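Local structure of possible prolidase (Bifidobacterium longum NCC2705, 2P9B) at residues A[202-208]-A[243-249]; A[261-267]-A[288-294]. The protein probably hydrolyses carbon-nitrogen bonds other than peptide bonds, as a member of the amidohydrolase family, and may be a prolidase. All coordinates share one frame; numbering follows the deposited sequence.

Overall arrangement
Contacts 1 and 2 pair four strands that follow one another in one parallel sheet, as expected in the TIM-barrel clan. Contact 1 pairs 202-205 with 243-247, contact 2 pairs 263-264 with 290-292, and the contacts follow one another along the chain. Their centres lie about 9 Å apart, and 243-247 and 263-264 are neighbours in the sheet. Helix 250-259, which connects strand 243-247 to strand 263-264 along the chain, touches side chains of both contacts. The contacts are further joined through side chains: the Asp262 carboxylate reaches the backbone of Val243, and the side chains of Lys203 and Glu265 meet.

Contact 1. Residues A[202-208]-A[243-249]; sequences IKIAATG and VGAHAQS
Ile202 and Val243 open a parallel ladder that runs through Ala205 and His246. Its backbone hydrogen bonds alternate between the strands: Gly244 N donates to Ile202 O, Ile204 N to Gly244 O (2.8 Å), and His246 N to Ile204 O. Beyond the strand end Ala206 N bonds to His246 O at 3.0 Å, bent to 136° at the hydrogen, and Thr207 N adds a weak bond to the same oxygen.

Apolar contacts gather on the side of Ile202, Ile204, Val243 and Ala245. Val243 holds CG1 anti to its backbone N (chi1 179°), and this branch meets the tip of Ile204, with Ile204 CD1 to Val243 CG1 at 3.5 Å, while Val243 CG2 rests beside Ile202 CB. Farther along, the methyl of Ala206 approaches that of Ala247. Helix 226-238 packs against Ile202, Ile204 and Val243, the layering of helices outside parallel strands expected of the TIM-barrel clan to which the amidohydrolase family belongs.

The opposite face carries Lys203, Ala205 and His246. The Lys203 chain, bent at chi2 (61°), passes over Gly244 and brings NZ to 3.1 Å from His246 CB. This ammonium forms a salt bridge with Glu265, and the Lys203 side chain also borders residues that may form a metal site. Ala205 CB lies in the plane of the His246 ring at its edge, 3.6 Å from His246 CD2, whereas Thr207 OG1 stands above one ring face, offset toward the rim. His246 NE2 is 2.8 Å from Thr207 O.

Among the side-chain hydrogen bonds, Thr207 OG1 accepts one from Gln248 N at 3.1 Å, tying the loop after one strand to the backbone after the other. Ser249 OG, against Thr207 CG2, N-caps helix 250-259 through Gly252 N.

Contact 2. Residues A[261-267]-A[288-294]; sequences VDTIEHG and YSALIPT
Val261 O accepts the hydroxyl of Ser289 OG at 2.7 Å, nearly straight along its carbonyl; Ser289 OG also bonds to Asn281. At Asp262 the carbonyl oxygen accepts Ala290 N (2.8 Å) and has a water beside it, while a second water lies between its OD1 and Tyr288 O. OD2 of the same carboxylate bonds to His237 as well as to the backbone of Val243. Thr263 pairs with Ala290 and sends OG1 to the syn lone pair of Glu265 OE2, 2.8 Å away. Ile264 lies between two backbone bonds, N to Ala290 O and O from Ile292 N, with CG2 set obliquely against Leu291 CD1 (4.1 Å). Phe278 of helix 272-279 touches both side chains: strand 263-264, this helix and strand 290-292 form a beta-alpha-beta unit of the TIM-barrel type. Glu265 bends at chi2 (67°) and lies alongside Ile292, Glu265 OE2 to Ile292 CG1 3.4 Å; Arg133 also grips its carboxylate through a salt bridge. The chain turns a corner here. His266 N still bonds to Ile292 O at 2.9 Å, and Thr294 OG1 sits 3.3 Å above the centre of the His266 ring, its hydroxyl donating to Pro293 O from above the carbonyl plane. Gly267 CA closes against Leu291 CD1.

Contact 1. Residues A[202-208]-A[243-249]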
loop_
_atom_site.group_PDB
_atom_site.type_symbol
_atom_site.label_atom_id
_atom_site.label_comp_id
_atom_site.label_asym_id
_atom_site.label_seq_id
_atom_site.Cartn_x
_atom_site.Cartn_y
_atom_site.Cartn_z
ATOM N N ILE A 202 4.821 2.491 -11.735
ATOM C CA ILE A 202 5.061 1.447 -12.731
ATOM C C ILE A 202 5.155 0.107 -12.012
ATOM O O ILE A 202 5.722 0.025 -10.920
ATOM C CB ILE A 202 6.384 1.675 -13.504
ATOM C CG1 ILE A 202 6.264 2.902 -14.414
ATOM C CG2 ILE A 202 6.715 0.446 -14.344
ATOM C CD1 ILE A 202 5.261 2.741 -15.550
ATOM N N LYS A 203 4.590 -0.932 -12.620
ATOM C CA LYS A 203 4.636 -2.277 -12.058
ATOM C C LYS A 203 5.202 -3.249 -13.091
ATOM O O LYS A 203 4.732 -3.303 -14.230
ATOM C CB LYS A 203 3.235 -2.744 -11.652
ATOM C CG LYS A 203 3.163 -4.207 -11.229
ATOM C CD LYS A 203 4.051 -4.477 -10.020
ATOM C CE LYS A 203 3.727 -5.831 -9.406
ATOM N NZ LYS A 203 4.296 -5.952 -8.038
ATOM N N ILE A 204 6.222 -4.000 -12.684
ATOM C CA ILE A 204 6.859 -4.992 -13.544
ATOM C C ILE A 204 6.706 -6.357 -12.880
ATOM O O ILE A 204 6.798 -6.464 -11.656
ATOM C CB ILE A 204 8.385 -4.743 -13.686
ATOM C CG1 ILE A 204 8.662 -3.329 -14.196
ATOM C CG2 ILE A 204 8.992 -5.760 -14.643
ATOM C CD1 ILE A 204 10.133 -2.945 -14.115
ATOM N N ALA A 205 6.463 -7.391 -13.678
ATOM C CA ALA A 205 6.374 -8.747 -13.153
ATOM C C ALA A 205 7.748 -9.351 -13.458
ATOM O O ALA A 205 8.025 -9.737 -14.591
ATOM C CB ALA A 205 5.273 -9.528 -13.865
ATOM N N ALA A 206 8.618 -9.396 -12.456
ATOM C CA ALA A 206 9.963 -9.940 -12.647
ATOM C C ALA A 206 9.938 -11.458 -12.684
ATOM O O ALA A 206 10.785 -12.092 -13.314
ATOM C CB ALA A 206 10.880 -9.473 -11.522
ATOM N N THR A 207 8.952 -12.032 -12.004
ATOM C CA THR A 207 8.803 -13.476 -11.913
ATOM C C THR A 207 7.333 -13.866 -12.024
ATOM O O THR A 207 6.468 -13.013 -12.227
ATOM C CB THR A 207 9.299 -13.974 -10.550
ATOM O OG1 THR A 207 8.471 -13.415 -9.525
ATOM C CG2 THR A 207 10.734 -13.539 -10.310
ATOM N N GLY A 208 7.065 -15.163 -11.881
ATOM C CA GLY A 208 5.701 -15.654 -11.915
ATOM C C GLY A 208 5.086 -15.373 -10.556
ATOM O O GLY A 208 5.730 -14.746 -9.716
ATOM N N VAL A 243 9.175 2.636 -9.466
ATOM C CA VAL A 243 8.931 1.337 -10.071
ATOM C C VAL A 243 8.883 0.215 -9.043
ATOM O O VAL A 243 9.719 0.146 -8.147
ATOM C CB VAL A 243 10.040 1.018 -11.095
ATOM C CG1 VAL A 243 9.815 -0.351 -11.716
ATOM C CG2 VAL A 243 10.078 2.102 -12.163
ATOM N N GLY A 244 7.887 -0.652 -9.186
ATOM C CA GLY A 244 7.741 -1.786 -8.301
ATOM C C GLY A 244 7.859 -3.040 -9.137
ATOM O O GLY A 244 7.452 -3.064 -10.301
ATOM N N ALA A 245 8.442 -4.083 -8.562
ATOM C CA ALA A 245 8.586 -5.331 -9.285
ATOM C C ALA A 245 8.109 -6.455 -8.395
ATOM O O ALA A 245 8.479 -6.540 -7.229
ATOM C CB ALA A 245 10.039 -5.556 -9.672
ATOM N N HIS A 246 7.259 -7.298 -8.947
ATOM C CA HIS A 246 6.754 -8.430 -8.209
ATOM C C HIS A 246 7.775 -9.544 -8.452
ATOM O O HIS A 246 8.090 -9.878 -9.592
ATOM C CB HIS A 246 5.344 -8.751 -8.721
ATOM C CG HIS A 246 5.159 -10.149 -9.208
ATOM N ND1 HIS A 246 5.132 -11.236 -8.362
ATOM C CD2 HIS A 246 4.925 -10.630 -10.452
ATOM C CE1 HIS A 246 4.883 -12.327 -9.064
ATOM N NE2 HIS A 246 4.754 -11.989 -10.334
ATOM N N ALA A 247 8.334 -10.070 -7.367
ATOM C CA ALA A 247 9.334 -11.128 -7.461
ATOM C C ALA A 247 9.204 -12.042 -6.252
ATOM O O ALA A 247 9.166 -11.568 -5.118
ATOM C CB ALA A 247 10.727 -10.521 -7.514
ATOM N N GLN A 248 9.124 -13.346 -6.500
ATOM C CA GLN A 248 8.999 -14.320 -5.420
ATOM C C GLN A 248 10.146 -15.332 -5.374
ATOM O O GLN A 248 9.977 -16.465 -4.922
ATOM C CB GLN A 248 7.646 -15.053 -5.502
ATOM C CG GLN A 248 7.131 -15.386 -6.907
ATOM C CD GLN A 248 7.954 -16.447 -7.628
ATOM O OE1 GLN A 248 7.461 -17.540 -7.933
ATOM N NE2 GLN A 248 9.203 -16.125 -7.917
ATOM N N SER A 249 11.317 -14.903 -5.832
ATOM C CA SER A 249 12.498 -15.758 -5.835
ATOM C C SER A 249 13.731 -14.880 -5.693
ATOM O O SER A 249 13.743 -13.740 -6.145
ATOM C CB SER A 249 12.594 -16.543 -7.144
ATOM O OG SER A 249 12.907 -15.683 -8.231
#

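Contact 2. Residues A[261-267]-A[288-294]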
loop_
_atom_site.group_PDB
_atom_site.type_symbol
_atom_site.label_atom_id
_atom_site.label_comp_id
_atom_site.label_asym_id
_atom_site.label_seq_id
_atom_site.Cartn_x
_atom_site.Cartn_y
_atom_site.Cartn_z
ATOM N N VAL A 261 14.984 -1.163 -9.400
ATOM C CA VAL A 261 13.585 -1.160 -8.978
ATOM C C VAL A 261 13.482 -0.561 -7.582
ATOM O O VAL A 261 14.260 -0.901 -6.688
ATOM C CB VAL A 261 13.005 -2.602 -8.976
ATOM C CG1 VAL A 261 11.631 -2.631 -8.325
ATOM C CG2 VAL A 261 12.906 -3.113 -10.393
ATOM N N ASP A 262 12.512 0.325 -7.396
ATOM C CA ASP A 262 12.317 0.997 -6.115
ATOM C C ASP A 262 11.645 0.174 -5.024
ATOM O O ASP A 262 11.954 0.340 -3.843
ATOM C CB ASP A 262 11.553 2.281 -6.373
ATOM C CG ASP A 262 12.238 3.122 -7.418
ATOM O OD1 ASP A 262 13.289 3.715 -7.095
ATOM O OD2 ASP A 262 11.747 3.163 -8.565
ATOM N N THR A 263 10.722 -0.701 -5.408
ATOM C CA THR A 263 10.048 -1.539 -4.425
ATOM C C THR A 263 9.945 -2.975 -4.905
ATOM O O THR A 263 9.680 -3.234 -6.080
ATOM C CB THR A 263 8.613 -1.041 -4.118
ATOM O OG1 THR A 263 7.812 -1.121 -5.301
ATOM C CG2 THR A 263 8.638 0.385 -3.613
ATOM N N ILE A 264 10.175 -3.904 -3.988
ATOM C CA ILE A 264 10.069 -5.319 -4.306
ATOM C C ILE A 264 8.779 -5.796 -3.646
ATOM O O ILE A 264 8.600 -5.604 -2.442
ATOM C CB ILE A 264 11.241 -6.125 -3.708
ATOM C CG1 ILE A 264 12.571 -5.656 -4.314
ATOM C CG2 ILE A 264 11.016 -7.621 -3.938
ATOM C CD1 ILE A 264 12.712 -5.904 -5.806
ATOM N N GLU A 265 7.881 -6.388 -4.431
ATOM C CA GLU A 265 6.624 -6.905 -3.898
ATOM C C GLU A 265 6.737 -8.410 -3.703
ATOM O O GLU A 265 7.223 -9.119 -4.582
ATOM C CB GLU A 265 5.445 -6.614 -4.830
ATOM C CG GLU A 265 4.881 -5.208 -4.700
ATOM C CD GLU A 265 5.852 -4.158 -5.159
ATOM O OE1 GLU A 265 6.349 -4.285 -6.299
ATOM O OE2 GLU A 265 6.114 -3.208 -4.392
ATOM N N HIS A 266 6.265 -8.870 -2.546
ATOM C CA HIS A 266 6.299 -10.275 -2.138
ATOM C C HIS A 266 7.699 -10.576 -1.612
ATOM O O HIS A 266 7.914 -10.650 -0.406
ATOM C CB HIS A 266 5.945 -11.203 -3.306
ATOM C CG HIS A 266 4.521 -11.087 -3.760
ATOM N ND1 HIS A 266 4.015 -9.946 -4.344
ATOM C CD2 HIS A 266 3.498 -11.971 -3.713
ATOM C CE1 HIS A 266 2.740 -10.133 -4.639
ATOM N NE2 HIS A 266 2.401 -11.354 -4.266
ATOM N N GLY A 267 8.653 -10.741 -2.520
ATOM C CA GLY A 267 10.016 -10.996 -2.089
ATOM C C GLY A 267 10.362 -12.455 -1.875
ATOM O O GLY A 267 9.581 -13.348 -2.194
ATOM N N TYR A 288 17.767 3.850 -2.769
ATOM C CA TYR A 288 17.479 2.693 -1.930
ATOM C C TYR A 288 16.228 1.997 -2.445
ATOM O O TYR A 288 15.440 2.590 -3.170
ATOM C CB TYR A 288 17.258 3.131 -0.476
ATOM C CG TYR A 288 15.903 3.749 -0.220
ATOM C CD1 TYR A 288 14.825 2.965 0.193
ATOM C CD2 TYR A 288 15.688 5.113 -0.410
ATOM C CE1 TYR A 288 13.568 3.526 0.409
ATOM C CE2 TYR A 288 14.439 5.681 -0.198
ATOM C CZ TYR A 288 13.384 4.883 0.210
ATOM O OH TYR A 288 12.139 5.441 0.410
ATOM N N SER A 289 16.058 0.733 -2.071
ATOM C CA SER A 289 14.884 -0.024 -2.478
ATOM C C SER A 289 14.152 -0.435 -1.214
ATOM O O SER A 289 14.757 -0.545 -0.151
ATOM C CB SER A 289 15.291 -1.253 -3.290
ATOM O OG SER A 289 15.835 -0.865 -4.537
ATOM N N ALA A 290 12.844 -0.633 -1.322
ATOM C CA ALA A 290 12.051 -1.028 -0.171
ATOM C C ALA A 290 11.369 -2.357 -0.449
ATOM O O ALA A 290 11.231 -2.762 -1.600
ATOM C CB ALA A 290 11.004 0.043 0.141
ATOM N N LEU A 291 10.955 -3.033 0.616
ATOM C CA LEU A 291 10.274 -4.316 0.493
ATOM C C LEU A 291 8.811 -4.189 0.914
ATOM O O LEU A 291 8.513 -3.582 1.941
ATOM C CB LEU A 291 10.963 -5.352 1.381
ATOM C CG LEU A 291 10.292 -6.725 1.489
ATOM C CD1 LEU A 291 10.343 -7.441 0.149
ATOM C CD2 LEU A 291 10.992 -7.548 2.546
ATOM N N ILE A 292 7.901 -4.748 0.113
ATOM C CA ILE A 292 6.466 -4.743 0.426
ATOM C C ILE A 292 6.091 -6.231 0.445
ATOM O O ILE A 292 5.658 -6.781 -0.563
ATOM C CB ILE A 292 5.623 -4.030 -0.671
ATOM C CG1 ILE A 292 6.225 -2.658 -1.005
ATOM C CG2 ILE A 292 4.184 -3.816 -0.168
ATOM C CD1 ILE A 292 6.183 -1.673 0.131
ATOM N N PRO A 293 6.255 -6.901 1.599
ATOM C CA PRO A 293 5.949 -8.332 1.735
ATOM C C PRO A 293 4.603 -8.827 1.219
ATOM O O PRO A 293 4.517 -9.935 0.692
ATOM C CB PRO A 293 6.108 -8.583 3.235
ATOM C CG PRO A 293 7.122 -7.563 3.647
ATOM C CD PRO A 293 6.651 -6.333 2.901
ATOM N N THR A 294 3.559 -8.021 1.378
ATOM C CA THR A 294 2.215 -8.409 0.950
ATOM C C THR A 294 1.865 -9.808 1.464
ATOM O O THR A 294 1.394 -10.665 0.716
ATOM C CB THR A 294 2.068 -8.382 -0.593
ATOM O OG1 THR A 294 2.782 -9.481 -1.167
ATOM C CG2 THR A 294 2.634 -7.091 -1.158
HETATM O O HOH W 1 14.075 4.626 -4.764
HETATM O O HOH W 2 12.346 2.759 -2.575
#